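Local structure of putative Zn-dependent exopeptidase (Bacteroides vulgatus ATCC 8482, 3GUX) at residues G53-G58 with V136-A141; S84-G89 with S182-R187; I200-V205 with K300-T305; W230-E235 with M307-N312. The protein is probably a zinc-dependent exopeptidase of peptidase family M28, likely an aminopeptidase that removes residues from the amino ends of peptides. All coordinates share one frame; numbering follows the deposited sequence. Where two conformers were deposited one is given.

Contact 1 (G53-G58 with V136-A141)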
loop_
_atom_site.group_PDB
_atom_site.type_symbol
_atom_site.label_atom_id
_atom_site.label_comp_id
_atom_site.label_asym_id
_atom_site.label_seq_id
_atom_site.Cartn_x
_atom_site.Cartn_y
_atom_site.Cartn_z
ATOM N N GLY A 53 12.450 -7.335 5.889
ATOM C CA GLY A 53 12.822 -6.161 5.044
ATOM C C GLY A 53 13.701 -6.526 3.851
ATOM O O GLY A 53 13.498 -6.039 2.712
ATOM N N GLU A 54 14.658 -7.412 4.097
ATOM C CA GLU A 54 15.531 -7.897 3.036
ATOM C C GLU A 54 14.695 -8.660 2.001
ATOM O O GLU A 54 14.874 -8.461 0.796
ATOM C CB GLU A 54 16.649 -8.778 3.605
ATOM C CG GLU A 54 17.617 -8.029 4.521
ATOM C CD GLU A 54 18.562 -8.949 5.284
ATOM O OE1 GLU A 54 18.728 -10.114 4.858
ATOM O OE2 GLU A 54 19.169 -8.503 6.294
ATOM N N TYR A 55 13.788 -9.522 2.470
ATOM C CA TYR A 55 12.895 -10.280 1.580
ATOM C C TYR A 55 12.084 -9.354 0.669
ATOM O O TYR A 55 12.038 -9.569 -0.538
ATOM C CB TYR A 55 11.945 -11.205 2.379
ATOM C CG TYR A 55 10.788 -11.776 1.550
ATOM C CD1 TYR A 55 10.987 -12.825 0.660
ATOM C CD2 TYR A 55 9.487 -11.264 1.681
ATOM C CE1 TYR A 55 9.909 -13.350 -0.093
ATOM C CE2 TYR A 55 8.438 -11.769 0.967
ATOM C CZ TYR A 55 8.653 -12.801 0.069
ATOM O OH TYR A 55 7.592 -13.282 -0.640
ATOM N N LEU A 56 11.484 -8.314 1.244
ATOM C CA LEU A 56 10.656 -7.370 0.484
ATOM C C LEU A 56 11.461 -6.549 -0.526
ATOM O O LEU A 56 11.037 -6.374 -1.674
ATOM C CB LEU A 56 9.884 -6.435 1.431
ATOM C CG LEU A 56 8.849 -7.095 2.322
ATOM C CD1 LEU A 56 8.237 -6.070 3.240
ATOM C CD2 LEU A 56 7.783 -7.764 1.404
ATOM N N ALA A 57 12.609 -6.036 -0.099
ATOM C CA ALA A 57 13.485 -5.318 -1.020
ATOM C C ALA A 57 13.851 -6.234 -2.180
ATOM O O ALA A 57 13.768 -5.832 -3.349
ATOM C CB ALA A 57 14.735 -4.867 -0.323
ATOM N N GLY A 58 14.235 -7.467 -1.851
ATOM C CA GLY A 58 14.624 -8.452 -2.859
ATOM C C GLY A 58 13.547 -8.748 -3.870
ATOM O O GLY A 58 13.800 -8.842 -5.092
ATOM N N VAL A 136 -0.549 -7.975 -1.371
ATOM C CA VAL A 136 -1.295 -7.577 -2.545
ATOM C C VAL A 136 -0.417 -6.710 -3.459
ATOM O O VAL A 136 -0.414 -6.871 -4.673
ATOM C CB VAL A 136 -2.526 -6.779 -2.150
ATOM C CG1 VAL A 136 -3.136 -6.134 -3.371
ATOM C CG2 VAL A 136 -3.519 -7.636 -1.458
ATOM N N LEU A 137 0.346 -5.792 -2.885
ATOM C CA LEU A 137 1.209 -4.923 -3.685
ATOM C C LEU A 137 2.361 -5.658 -4.386
ATOM O O LEU A 137 2.754 -5.275 -5.503
ATOM C CB LEU A 137 1.709 -3.742 -2.833
ATOM C CG LEU A 137 0.615 -2.728 -2.441
ATOM C CD1 LEU A 137 1.187 -1.537 -1.660
ATOM C CD2 LEU A 137 -0.169 -2.232 -3.670
ATOM N N LEU A 138 2.909 -6.689 -3.743
ATOM C CA LEU A 138 3.961 -7.496 -4.365
ATOM C C LEU A 138 3.387 -8.186 -5.588
ATOM O O LEU A 138 4.024 -8.200 -6.635
ATOM C CB LEU A 138 4.530 -8.544 -3.403
ATOM C CG LEU A 138 5.458 -8.063 -2.276
ATOM C CD1 LEU A 138 5.739 -9.178 -1.270
ATOM C CD2 LEU A 138 6.764 -7.511 -2.829
ATOM N N GLU A 139 2.173 -8.736 -5.463
ATOM C CA GLU A 139 1.526 -9.388 -6.601
ATOM C C GLU A 139 1.235 -8.357 -7.683
ATOM O O GLU A 139 1.384 -8.670 -8.848
ATOM C CB GLU A 139 0.254 -10.151 -6.194
ATOM C CG GLU A 139 -0.589 -10.652 -7.357
ATOM C CD GLU A 139 0.144 -11.630 -8.300
ATOM O OE1 GLU A 139 1.274 -12.103 -8.014
ATOM O OE2 GLU A 139 -0.441 -11.938 -9.347
ATOM N N ILE A 140 0.834 -7.138 -7.314
ATOM C CA ILE A 140 0.653 -6.068 -8.329
ATOM C C ILE A 140 2.001 -5.741 -9.023
ATOM O O ILE A 140 2.045 -5.573 -10.239
ATOM C CB ILE A 140 -0.041 -4.832 -7.749
ATOM C CG1 ILE A 140 -1.496 -5.178 -7.410
ATOM C CG2 ILE A 140 0.011 -3.640 -8.738
ATOM C CD1 ILE A 140 -2.221 -4.147 -6.629
ATOM N N ALA A 141 3.087 -5.729 -8.252
ATOM C CA ALA A 141 4.439 -5.507 -8.785
ATOM C C ALA A 141 4.790 -6.543 -9.861
ATOM O O ALA A 141 5.246 -6.201 -10.955
ATOM C CB ALA A 141 5.487 -5.542 -7.652
#

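Contact 2 (S84-G89 with S182-R187)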
loop_
_atom_site.group_PDB
_atom_site.type_symbol
_atom_site.label_atom_id
_atom_site.label_comp_id
_atom_site.label_asym_id
_atom_site.label_seq_id
_atom_site.Cartn_x
_atom_site.Cartn_y
_atom_site.Cartn_z
ATOM N N SER A 84 14.805 1.980 11.378
ATOM C CA SER A 84 13.720 1.934 10.408
ATOM C C SER A 84 14.194 1.784 8.963
ATOM O O SER A 84 15.319 2.125 8.599
ATOM C CB SER A 84 12.870 3.208 10.630
ATOM O OG SER A 84 11.521 3.083 10.211
ATOM N N ARG A 85 13.350 1.185 8.133
ATOM C CA ARG A 85 13.665 1.020 6.724
ATOM C C ARG A 85 12.437 1.103 5.827
ATOM O O ARG A 85 11.719 0.111 5.682
ATOM C CB ARG A 85 14.343 -0.325 6.509
ATOM C CG ARG A 85 14.752 -0.531 5.062
ATOM C CD ARG A 85 15.205 -1.911 4.778
ATOM N NE ARG A 85 15.591 -1.988 3.370
ATOM C CZ ARG A 85 16.152 -3.041 2.797
ATOM N NH1 ARG A 85 16.395 -4.143 3.520
ATOM N NH2 ARG A 85 16.480 -2.984 1.494
ATOM N N ASN A 86 12.194 2.274 5.232
ATOM C CA ASN A 86 11.119 2.410 4.243
ATOM C C ASN A 86 11.652 1.806 2.939
ATOM O O ASN A 86 12.775 2.092 2.556
ATOM C CB ASN A 86 10.741 3.872 3.990
ATOM C CG ASN A 86 9.958 4.499 5.114
ATOM O OD1 ASN A 86 9.246 3.825 5.854
ATOM N ND2 ASN A 86 10.073 5.827 5.238
ATOM N N ILE A 87 10.837 1.032 2.223
ATOM C CA ILE A 87 11.260 0.331 0.984
ATOM C C ILE A 87 10.418 0.820 -0.193
ATOM O O ILE A 87 9.207 0.760 -0.127
ATOM C CB ILE A 87 11.107 -1.198 1.144
ATOM C CG1 ILE A 87 11.835 -1.676 2.410
ATOM C CG2 ILE A 87 11.618 -1.941 -0.108
ATOM C CD1 ILE A 87 11.644 -3.124 2.762
ATOM N N ILE A 88 11.045 1.313 -1.263
ATOM C CA ILE A 88 10.294 1.866 -2.387
ATOM C C ILE A 88 10.700 1.205 -3.710
ATOM O O ILE A 88 11.890 1.033 -3.984
ATOM C CB ILE A 88 10.421 3.419 -2.483
ATOM C CG1 ILE A 88 10.105 4.097 -1.144
ATOM C CG2 ILE A 88 9.479 3.972 -3.544
ATOM C CD1 ILE A 88 11.260 4.135 -0.134
ATOM N N GLY A 89 9.698 0.816 -4.506
ATOM C CA GLY A 89 9.902 0.211 -5.827
ATOM C C GLY A 89 9.200 1.059 -6.885
ATOM O O GLY A 89 7.980 1.200 -6.861
ATOM N N SER A 182 5.957 6.808 7.360
ATOM C CA SER A 182 5.283 7.639 6.345
ATOM C C SER A 182 5.458 9.127 6.675
ATOM O O SER A 182 5.582 9.950 5.769
ATOM C CB SER A 182 3.814 7.263 6.185
ATOM O OG SER A 182 3.089 7.491 7.356
ATOM N N GLN A 183 5.432 9.481 7.959
ATOM C CA GLN A 183 5.730 10.872 8.351
ATOM C C GLN A 183 7.094 11.222 7.824
ATOM O O GLN A 183 7.281 12.285 7.286
ATOM C CB GLN A 183 5.701 11.099 9.871
ATOM C CG GLN A 183 4.322 11.393 10.412
ATOM C CD GLN A 183 4.262 11.409 11.926
ATOM O OE1 GLN A 183 4.103 10.362 12.569
ATOM N NE2 GLN A 183 4.309 12.592 12.499
ATOM N N TYR A 184 8.049 10.315 8.000
ATOM C CA TYR A 184 9.393 10.521 7.490
ATOM C C TYR A 184 9.358 10.641 5.977
ATOM O O TYR A 184 9.853 11.618 5.399
ATOM C CB TYR A 184 10.318 9.373 7.911
ATOM C CG TYR A 184 11.742 9.589 7.491
ATOM C CD1 TYR A 184 12.634 10.293 8.310
ATOM C CD2 TYR A 184 12.205 9.125 6.270
ATOM C CE1 TYR A 184 13.924 10.497 7.924
ATOM C CE2 TYR A 184 13.497 9.336 5.884
ATOM C CZ TYR A 184 14.342 10.027 6.700
ATOM O OH TYR A 184 15.625 10.213 6.299
ATOM N N TRP A 185 8.730 9.663 5.342
ATOM C CA TRP A 185 8.681 9.633 3.889
ATOM C C TRP A 185 7.990 10.852 3.284
ATOM O O TRP A 185 8.533 11.450 2.394
ATOM C CB TRP A 185 7.983 8.374 3.369
ATOM C CG TRP A 185 7.930 8.380 1.813
ATOM C CD1 TRP A 185 8.927 7.997 0.963
ATOM C CD2 TRP A 185 6.851 8.836 0.979
ATOM N NE1 TRP A 185 8.538 8.179 -0.350
ATOM C CE2 TRP A 185 7.268 8.688 -0.371
ATOM C CE3 TRP A 185 5.572 9.346 1.234
ATOM C CZ2 TRP A 185 6.451 9.031 -1.464
ATOM C CZ3 TRP A 185 4.744 9.683 0.120
ATOM C CH2 TRP A 185 5.198 9.524 -1.196
ATOM N N ALA A 186 6.794 11.200 3.760
ATOM C CA ALA A 186 6.048 12.296 3.156
ATOM C C ALA A 186 6.827 13.571 3.327
ATOM O O ALA A 186 7.004 14.275 2.357
ATOM C CB ALA A 186 4.613 12.413 3.714
ATOM N N ARG A 187 7.353 13.829 4.533
ATOM C CA ARG A 187 8.143 15.041 4.808
ATOM C C ARG A 187 9.271 15.219 3.793
ATOM O O ARG A 187 9.419 16.304 3.196
ATOM C CB ARG A 187 8.730 15.017 6.238
#

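Contact 3 (I200-V205 with K300-T305)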
loop_
_atom_site.group_PDB
_atom_site.type_symbol
_atom_site.label_atom_id
_atom_site.label_comp_id
_atom_site.label_asym_id
_atom_site.label_seq_id
_atom_site.Cartn_x
_atom_site.Cartn_y
_atom_site.Cartn_z
ATOM N N ILE A 200 -2.924 5.176 -3.297
ATOM C CA ILE A 200 -3.827 4.177 -2.738
ATOM C C ILE A 200 -3.061 3.455 -1.638
ATOM O O ILE A 200 -2.012 2.901 -1.899
ATOM C CB ILE A 200 -4.338 3.129 -3.743
ATOM C CG1 ILE A 200 -5.013 3.788 -4.945
ATOM C CG2 ILE A 200 -5.310 2.183 -3.048
ATOM C CD1 ILE A 200 -5.542 2.804 -5.987
ATOM N N LEU A 201 -3.573 3.511 -0.415
ATOM C CA LEU A 201 -3.015 2.807 0.700
ATOM C C LEU A 201 -3.851 1.567 0.946
ATOM O O LEU A 201 -5.084 1.663 1.026
ATOM C CB LEU A 201 -2.998 3.693 1.953
ATOM C CG LEU A 201 -2.582 3.048 3.281
ATOM C CD1 LEU A 201 -1.122 2.544 3.291
ATOM C CD2 LEU A 201 -2.826 4.045 4.438
ATOM N N LEU A 202 -3.180 0.423 1.103
ATOM C CA LEU A 202 -3.837 -0.861 1.434
ATOM C C LEU A 202 -3.473 -1.192 2.879
ATOM O O LEU A 202 -2.286 -1.315 3.180
ATOM C CB LEU A 202 -3.407 -1.996 0.515
ATOM C CG LEU A 202 -3.570 -1.795 -0.983
ATOM C CD1 LEU A 202 -3.255 -3.116 -1.657
ATOM C CD2 LEU A 202 -4.976 -1.265 -1.330
ATOM N N ASP A 203 -4.475 -1.304 3.752
ATOM C CA ASP A 203 -4.261 -1.643 5.177
ATOM C C ASP A 203 -5.337 -2.643 5.648
ATOM O O ASP A 203 -6.508 -2.292 5.762
ATOM C CB ASP A 203 -4.283 -0.374 6.005
ATOM C CG ASP A 203 -3.796 -0.562 7.432
ATOM O OD1 ASP A 203 -3.519 -1.698 7.829
ATOM O OD2 ASP A 203 -3.689 0.467 8.166
HETATM N N MSE A 204 -4.930 -3.887 5.938
HETATM C CA MSE A 204 -5.843 -4.967 6.399
HETATM C C MSE A 204 -6.890 -5.276 5.350
HETATM O O MSE A 204 -8.099 -4.981 5.495
HETATM C CB MSE A 204 -6.421 -4.614 7.785
HETATM C CG MSE A 204 -5.347 -4.604 8.863
HETATM SE SE MSE A 204 -6.140 -3.939 10.510
HETATM C CE MSE A 204 -6.192 -2.037 10.000
ATOM N N VAL A 205 -6.375 -5.827 4.243
ATOM C CA VAL A 205 -7.167 -6.058 3.034
ATOM C C VAL A 205 -7.312 -7.545 2.651
ATOM O O VAL A 205 -7.665 -7.864 1.513
ATOM C CB VAL A 205 -6.583 -5.245 1.831
ATOM C CG1 VAL A 205 -6.828 -3.697 2.026
ATOM C CG2 VAL A 205 -5.115 -5.580 1.577
ATOM N N LYS A 300 -8.404 -11.064 -3.977
ATOM C CA LYS A 300 -8.692 -10.930 -5.371
ATOM C C LYS A 300 -9.512 -9.658 -5.612
ATOM O O LYS A 300 -9.240 -8.909 -6.553
ATOM C CB LYS A 300 -9.442 -12.165 -5.921
ATOM C CG LYS A 300 -9.888 -12.046 -7.423
ATOM C CD LYS A 300 -8.703 -12.000 -8.409
ATOM C CE LYS A 300 -9.170 -11.995 -9.898
ATOM N NZ LYS A 300 -8.011 -11.917 -10.870
ATOM N N ALA A 301 -10.511 -9.417 -4.765
ATOM C CA ALA A 301 -11.348 -8.228 -4.913
ATOM C C ALA A 301 -10.542 -6.960 -4.787
ATOM O O ALA A 301 -10.747 -5.999 -5.543
ATOM C CB ALA A 301 -12.505 -8.223 -3.889
ATOM N N VAL A 302 -9.640 -6.920 -3.819
ATOM C CA VAL A 302 -8.822 -5.723 -3.615
ATOM C C VAL A 302 -7.788 -5.564 -4.716
ATOM O O VAL A 302 -7.659 -4.496 -5.324
ATOM C CB VAL A 302 -8.121 -5.733 -2.250
ATOM C CG1 VAL A 302 -7.125 -4.538 -2.129
ATOM C CG2 VAL A 302 -9.189 -5.687 -1.164
ATOM N N GLY A 303 -7.049 -6.621 -4.963
ATOM C CA GLY A 303 -5.981 -6.584 -5.934
ATOM C C GLY A 303 -6.494 -6.293 -7.329
ATOM O O GLY A 303 -5.934 -5.439 -8.027
ATOM N N GLN A 304 -7.561 -6.967 -7.751
ATOM C CA GLN A 304 -8.056 -6.740 -9.128
ATOM C C GLN A 304 -8.605 -5.333 -9.313
ATOM O O GLN A 304 -8.447 -4.727 -10.405
ATOM C CB GLN A 304 -9.149 -7.745 -9.513
ATOM C CG GLN A 304 -9.380 -7.833 -11.038
ATOM C CD GLN A 304 -8.118 -8.266 -11.746
ATOM O OE1 GLN A 304 -7.578 -9.325 -11.425
ATOM N NE2 GLN A 304 -7.628 -7.445 -12.704
ATOM N N THR A 305 -9.292 -4.833 -8.282
ATOM C CA THR A 305 -9.879 -3.483 -8.329
ATOM C C THR A 305 -8.747 -2.478 -8.479
ATOM O O THR A 305 -8.815 -1.628 -9.342
ATOM C CB THR A 305 -10.734 -3.171 -7.081
ATOM O OG1 THR A 305 -11.891 -4.004 -7.094
ATOM C CG2 THR A 305 -11.153 -1.665 -6.999
#

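Contact 4 (W230-E235 with M307-N312)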
loop_
_atom_site.group_PDB
_atom_site.type_symbol
_atom_site.label_atom_id
_atom_site.label_comp_id
_atom_site.label_asym_id
_atom_site.label_seq_id
_atom_site.Cartn_x
_atom_site.Cartn_y
_atom_site.Cartn_z
ATOM N N TRP A 230 -14.120 2.740 -5.811
ATOM C CA TRP A 230 -15.312 1.996 -5.392
ATOM C C TRP A 230 -16.214 1.711 -6.591
ATOM O O TRP A 230 -16.828 0.653 -6.649
ATOM C CB TRP A 230 -16.078 2.723 -4.290
ATOM C CG TRP A 230 -15.700 2.357 -2.874
ATOM C CD1 TRP A 230 -16.544 1.882 -1.904
ATOM C CD2 TRP A 230 -14.400 2.440 -2.255
ATOM N NE1 TRP A 230 -15.867 1.691 -0.733
ATOM C CE2 TRP A 230 -14.550 2.016 -0.921
ATOM C CE3 TRP A 230 -13.127 2.819 -2.703
ATOM C CZ2 TRP A 230 -13.473 1.939 -0.034
ATOM C CZ3 TRP A 230 -12.069 2.766 -1.817
ATOM C CH2 TRP A 230 -12.251 2.336 -0.499
ATOM N N LYS A 231 -16.256 2.649 -7.544
ATOM C CA LYS A 231 -16.969 2.494 -8.812
ATOM C C LYS A 231 -16.467 1.288 -9.567
ATOM O O LYS A 231 -17.249 0.456 -10.006
ATOM C CB LYS A 231 -16.806 3.750 -9.713
ATOM C CG LYS A 231 -17.579 3.749 -11.020
ATOM C CD LYS A 231 -17.317 5.047 -11.853
ATOM C CE LYS A 231 -17.927 4.913 -13.272
ATOM N NZ LYS A 231 -17.427 5.958 -14.185
ATOM N N LYS A 232 -15.150 1.182 -9.700
ATOM C CA LYS A 232 -14.556 0.078 -10.451
ATOM C C LYS A 232 -14.826 -1.261 -9.796
ATOM O O LYS A 232 -15.122 -2.238 -10.477
ATOM C CB LYS A 232 -13.051 0.284 -10.631
ATOM C CG LYS A 232 -12.355 -0.814 -11.483
ATOM C CD LYS A 232 -12.819 -0.887 -12.910
ATOM C CE LYS A 232 -12.371 0.285 -13.753
ATOM N NZ LYS A 232 -12.804 0.022 -15.165
ATOM N N ALA A 233 -14.752 -1.296 -8.484
ATOM C CA ALA A 233 -14.986 -2.507 -7.728
ATOM C C ALA A 233 -16.389 -3.054 -8.033
ATOM O O ALA A 233 -16.564 -4.253 -8.296
ATOM C CB ALA A 233 -14.812 -2.230 -6.263
ATOM N N HIS A 234 -17.368 -2.164 -8.018
ATOM C CA HIS A 234 -18.762 -2.552 -8.323
ATOM C C HIS A 234 -18.933 -3.055 -9.741
ATOM O O HIS A 234 -19.512 -4.115 -9.926
ATOM C CB HIS A 234 -19.731 -1.443 -7.980
ATOM C CG HIS A 234 -20.053 -1.395 -6.521
ATOM N ND1 HIS A 234 -21.299 -1.707 -6.022
ATOM C CD2 HIS A 234 -19.271 -1.131 -5.446
ATOM C CE1 HIS A 234 -21.282 -1.604 -4.705
ATOM N NE2 HIS A 234 -20.058 -1.266 -4.329
ATOM N N GLU A 235 -18.370 -2.332 -10.702
ATOM C CA GLU A 235 -18.374 -2.736 -12.098
ATOM C C GLU A 235 -17.746 -4.112 -12.354
ATOM O O GLU A 235 -18.191 -4.839 -13.242
ATOM C CB GLU A 235 -17.634 -1.683 -12.917
ATOM C CG GLU A 235 -18.388 -0.377 -13.020
ATOM C CD GLU A 235 -17.570 0.721 -13.652
ATOM O OE1 GLU A 235 -16.326 0.620 -13.679
ATOM O OE2 GLU A 235 -18.175 1.688 -14.112
HETATM N N MSE A 307 -5.785 -2.951 -9.760
HETATM C CA MSE A 307 -5.202 -3.015 -11.104
HETATM C C MSE A 307 -6.102 -2.408 -12.165
HETATM O O MSE A 307 -5.621 -1.623 -12.980
HETATM C CB MSE A 307 -4.840 -4.431 -11.459
HETATM C CG MSE A 307 -3.937 -4.953 -10.417
HETATM SE SE MSE A 307 -2.974 -6.371 -11.048
HETATM C CE MSE A 307 -1.591 -5.229 -11.638
ATOM N N ASP A 308 -7.396 -2.705 -12.141
ATOM C CA ASP A 308 -8.305 -2.120 -13.147
ATOM C C ASP A 308 -8.376 -0.594 -12.984
ATOM O O ASP A 308 -8.530 0.100 -13.970
ATOM C CB ASP A 308 -9.704 -2.765 -13.131
ATOM C CG ASP A 308 -9.767 -4.057 -13.937
ATOM O OD1 ASP A 308 -10.074 -3.985 -15.142
ATOM O OD2 ASP A 308 -9.553 -5.142 -13.370
ATOM N N VAL A 309 -8.247 -0.097 -11.751
ATOM C CA VAL A 309 -8.214 1.330 -11.528
ATOM C C VAL A 309 -6.930 1.884 -12.143
ATOM O O VAL A 309 -7.007 2.751 -13.015
ATOM C CB VAL A 309 -8.336 1.718 -10.047
ATOM C CG1 VAL A 309 -7.926 3.184 -9.820
ATOM C CG2 VAL A 309 -9.744 1.490 -9.565
ATOM N N ILE A 310 -5.777 1.328 -11.766
ATOM C CA ILE A 310 -4.500 1.917 -12.209
ATOM C C ILE A 310 -4.223 1.729 -13.676
ATOM O O ILE A 310 -3.643 2.626 -14.270
ATOM C CB ILE A 310 -3.234 1.484 -11.360
ATOM C CG1 ILE A 310 -2.782 0.056 -11.633
ATOM C CG2 ILE A 310 -3.486 1.702 -9.872
ATOM C CD1 ILE A 310 -1.634 -0.350 -10.726
ATOM N N TYR A 311 -4.636 0.603 -14.260
ATOM C CA TYR A 311 -4.443 0.380 -15.697
ATOM C C TYR A 311 -5.326 1.307 -16.593
ATOM O O TYR A 311 -5.017 1.479 -17.783
ATOM C CB TYR A 311 -4.603 -1.118 -16.073
ATOM C CG TYR A 311 -3.367 -1.953 -15.796
ATOM C CD1 TYR A 311 -3.034 -2.332 -14.504
ATOM C CD2 TYR A 311 -2.530 -2.375 -16.824
ATOM C CE1 TYR A 311 -1.920 -3.098 -14.235
ATOM C CE2 TYR A 311 -1.380 -3.154 -16.550
ATOM C CZ TYR A 311 -1.101 -3.513 -15.250
ATOM O OH TYR A 311 0.004 -4.260 -14.913
ATOM N N ASN A 312 -6.409 1.849 -16.018
ATOM C CA ASN A 312 -7.284 2.830 -16.676
ATOM C C ASN A 312 -6.745 4.281 -16.691
ATOM O O ASN A 312 -7.299 5.131 -17.398
ATOM C CB ASN A 312 -8.656 2.864 -15.987
ATOM C CG ASN A 312 -9.694 1.971 -16.638
ATOM O OD1 ASN A 312 -9.381 1.032 -17.384
ATOM N ND2 ASN A 312 -10.966 2.271 -16.343
HETATM O O HOH W 1 -11.479 -2.294 -16.152
#

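Contact 1 (G53-G58 with V136-A141)
Leu56 and Leu138 face each other with near-identical torsions: each CG lies anti to its carbonyl carbon (chi1 -65° and -74°), and each CD1 runs on nearly in line from CA. This joins helix 47-62 to helix 131-146, two layer helices on one face of the mixed sheet in the phosphorylase/hydrolase-like alpha/beta fold of M28 peptidases. The backbones stay well separated, with 8.3 Å between Leu56 CA and Leu138 CA, and the gap is bridged by a few side-chain atoms alone. Leu138 does most of the bridging. Its CB points at the other helix, and the extended chain carries CD1 up to Leu56. There the two side chains cross at about a right angle, so that the contact is one methyl against one methyl, not a long groove. Leu56 meets it with CD2, the branch turned off the line of its chain. Tyr55, one residue earlier, comes in at the side: its ring lies obliquely to the same methyl of Leu138, with CE2 at 4.4 Å from CD1, a looser apolar touch. Neighbours close the patch: Phe157 of strand 152-158 lies against both leucines, and Tyr32 of helix 26-37 against both Tyr55 and Leu138. The packing is purely apolar, and its tightest point is Leu56 CD2 to Leu138 CD1, 3.7 Å apart.

Contact 2 (S84-G89 with S182-R187)
Asn86 and Ile88 reach from the strand to Tyr184 and Trp185 of the helix. This is strand-helix packing in the alpha/beta/alpha sandwich of an M28 peptidase: helix 180-187 crosses strand 81-91 at -55°, the segment axes 9.6 Å apart, on the sheet face opposite the one where Ile87 meets Leu56. Of the van der Waals contacts, the nearest sets the amide nitrogen of Asn86 on the root of the indole, ND2 to Trp185 CB 3.8 Å. The amide plane stands nearly upright to the indole plane, 80° apart. Tyr184 flanks the same nitrogen obliquely, its CD2 4.1 Å from Asn86 ND2. The hydrogen bonds of Asn86 go to neighbours beyond the pair: ND2 donates to Gln70 OE1 on the adjacent strand 66-75 and to Gly181 O in the first turn of the helix, while OD1 receives Asp159 N. The three bonds together fix the rotation of the buried amide, and the one to Gly181 ties the strand to the start of the helix. Packing round the indole is looser. With CG anti to the backbone nitrogen (chi1 179°), Trp185 lays its indole beside Ile88 and also meets the Tyr194 ring; Ile88 CG1 approaches Trp185 NE1 obliquely at 4.4 Å.

Contact 3 (I200-V205 with K300-T305)
Val302 packs against both Leu202 and Val205. With chi1 at 173°, CG1 stands anti to the backbone nitrogen and CG2 anti to the carbonyl carbon, so both branches face the strand and the loop after it. Leu202 and Val302 reach toward each other tip to tip. The leucine CG lies anti to its own carbonyl carbon, beside the backbone N, which carries the fork toward Val302. That fork straddles one methyl, with CD2 at 4.0 Å and CD1 at 4.1 Å from Val302 CG1, which also lies near Val205 CB. Val302 CG2 is turned to Val205 alone: Val205 CB lies 4.0 Å from it, and the carbonyl oxygen comes a little closer, Val205 O to Val302 CG2 3.8 Å, buried there without a polar partner in the model. An alanine at Val302 lacks both methyls, which would probably leave a gap beneath the Leu202 fork and beside Val205.

Polar side chains pin the helix internally. Thr305 OG1 turns back one helical turn to donate to Ala301 O at 2.8 Å, nearly in line with the carbonyl (165°). Lys300 NZ spans a turn to Gln304 OE1, 2.7 Å away and tilted 25° from the amide plane, and also forms a salt bridge with Glu23.

Strand 198-203 runs between strands 98-104 and 265-269, and helix 296-311 packs over one face of the sheet at this strand. Helix 131-146 packs in beside it, with Val136 touching both Leu202 and Val205, while helix 223-236 meets Thr305 through Ile229, Ala233 and Leu236.

Contact 4 (W230-E235 with M307-N312)
Lys232 lays its aliphatic chain against Asp308 and Val309, and these three residues carry most of the interface between helices 223-236 and 296-311. The backbones come close here, Lys232 CA to Val309 CA being 6.6 Å. The lysine leaves its helix with CG anti to the backbone nitrogen (chi1 -177°), then bends at chi2 and chi3 (64° and 71°), which folds the chain over the neighbouring helix instead of sending it straight out. Its methylenes do the packing. CB meets Val309 CG2 at 3.7 Å, the two side chains sliding past each other in opposite directions. Farther along, CD rests 3.6 Å from Asp308 CB, where the lysine crosses the aspartate at about a right angle.

The charged ends stay apart: Lys232 NZ is 4.8 Å from Asp308 OD1, near enough for attraction between opposite charges but not a direct pair. A water accepts a bond from Lys232 NZ at 2.8 Å on the side toward the carboxylate. Asp308 is held mainly by others, OD1 by Ala21 N and OD2 by Gln304 NE2, which anchor it to the amino-terminal segment and to its own helix. An alanine here keeps the CB that meets Val309 but would probably uncover Asp308 CB and leave the buried carboxylate without its nearby positive charge.

Val309 also touches Ile229, extending the apolar seam. The arrangement is the side-by-side packing of neighbouring helices in one helical layer of an alpha/beta/alpha sandwich.

Overall arrangement
The contacts spread across a three-layer fold on one mixed sheet. Contacts 1, 3 and 4 occupy one helical layer and the sheet beneath it, while contact 2 joins a strand to a helix on the other face. Contacts 3 and 4 share helix 296-311, their centres about 11 Å apart; contacts 1 and 3 lie about 15 Å apart and meet through Val136 and Leu202. Contacts 1 and 2 touch where Ala57 lies against Arg85; their segments alternate along the chain, and both close before contacts 3 and 4, likewise alternating, open. Contacts 2 and 4, with centres about 27 Å apart, do not touch. Early and late parts of the chain are packed into a single compact domain.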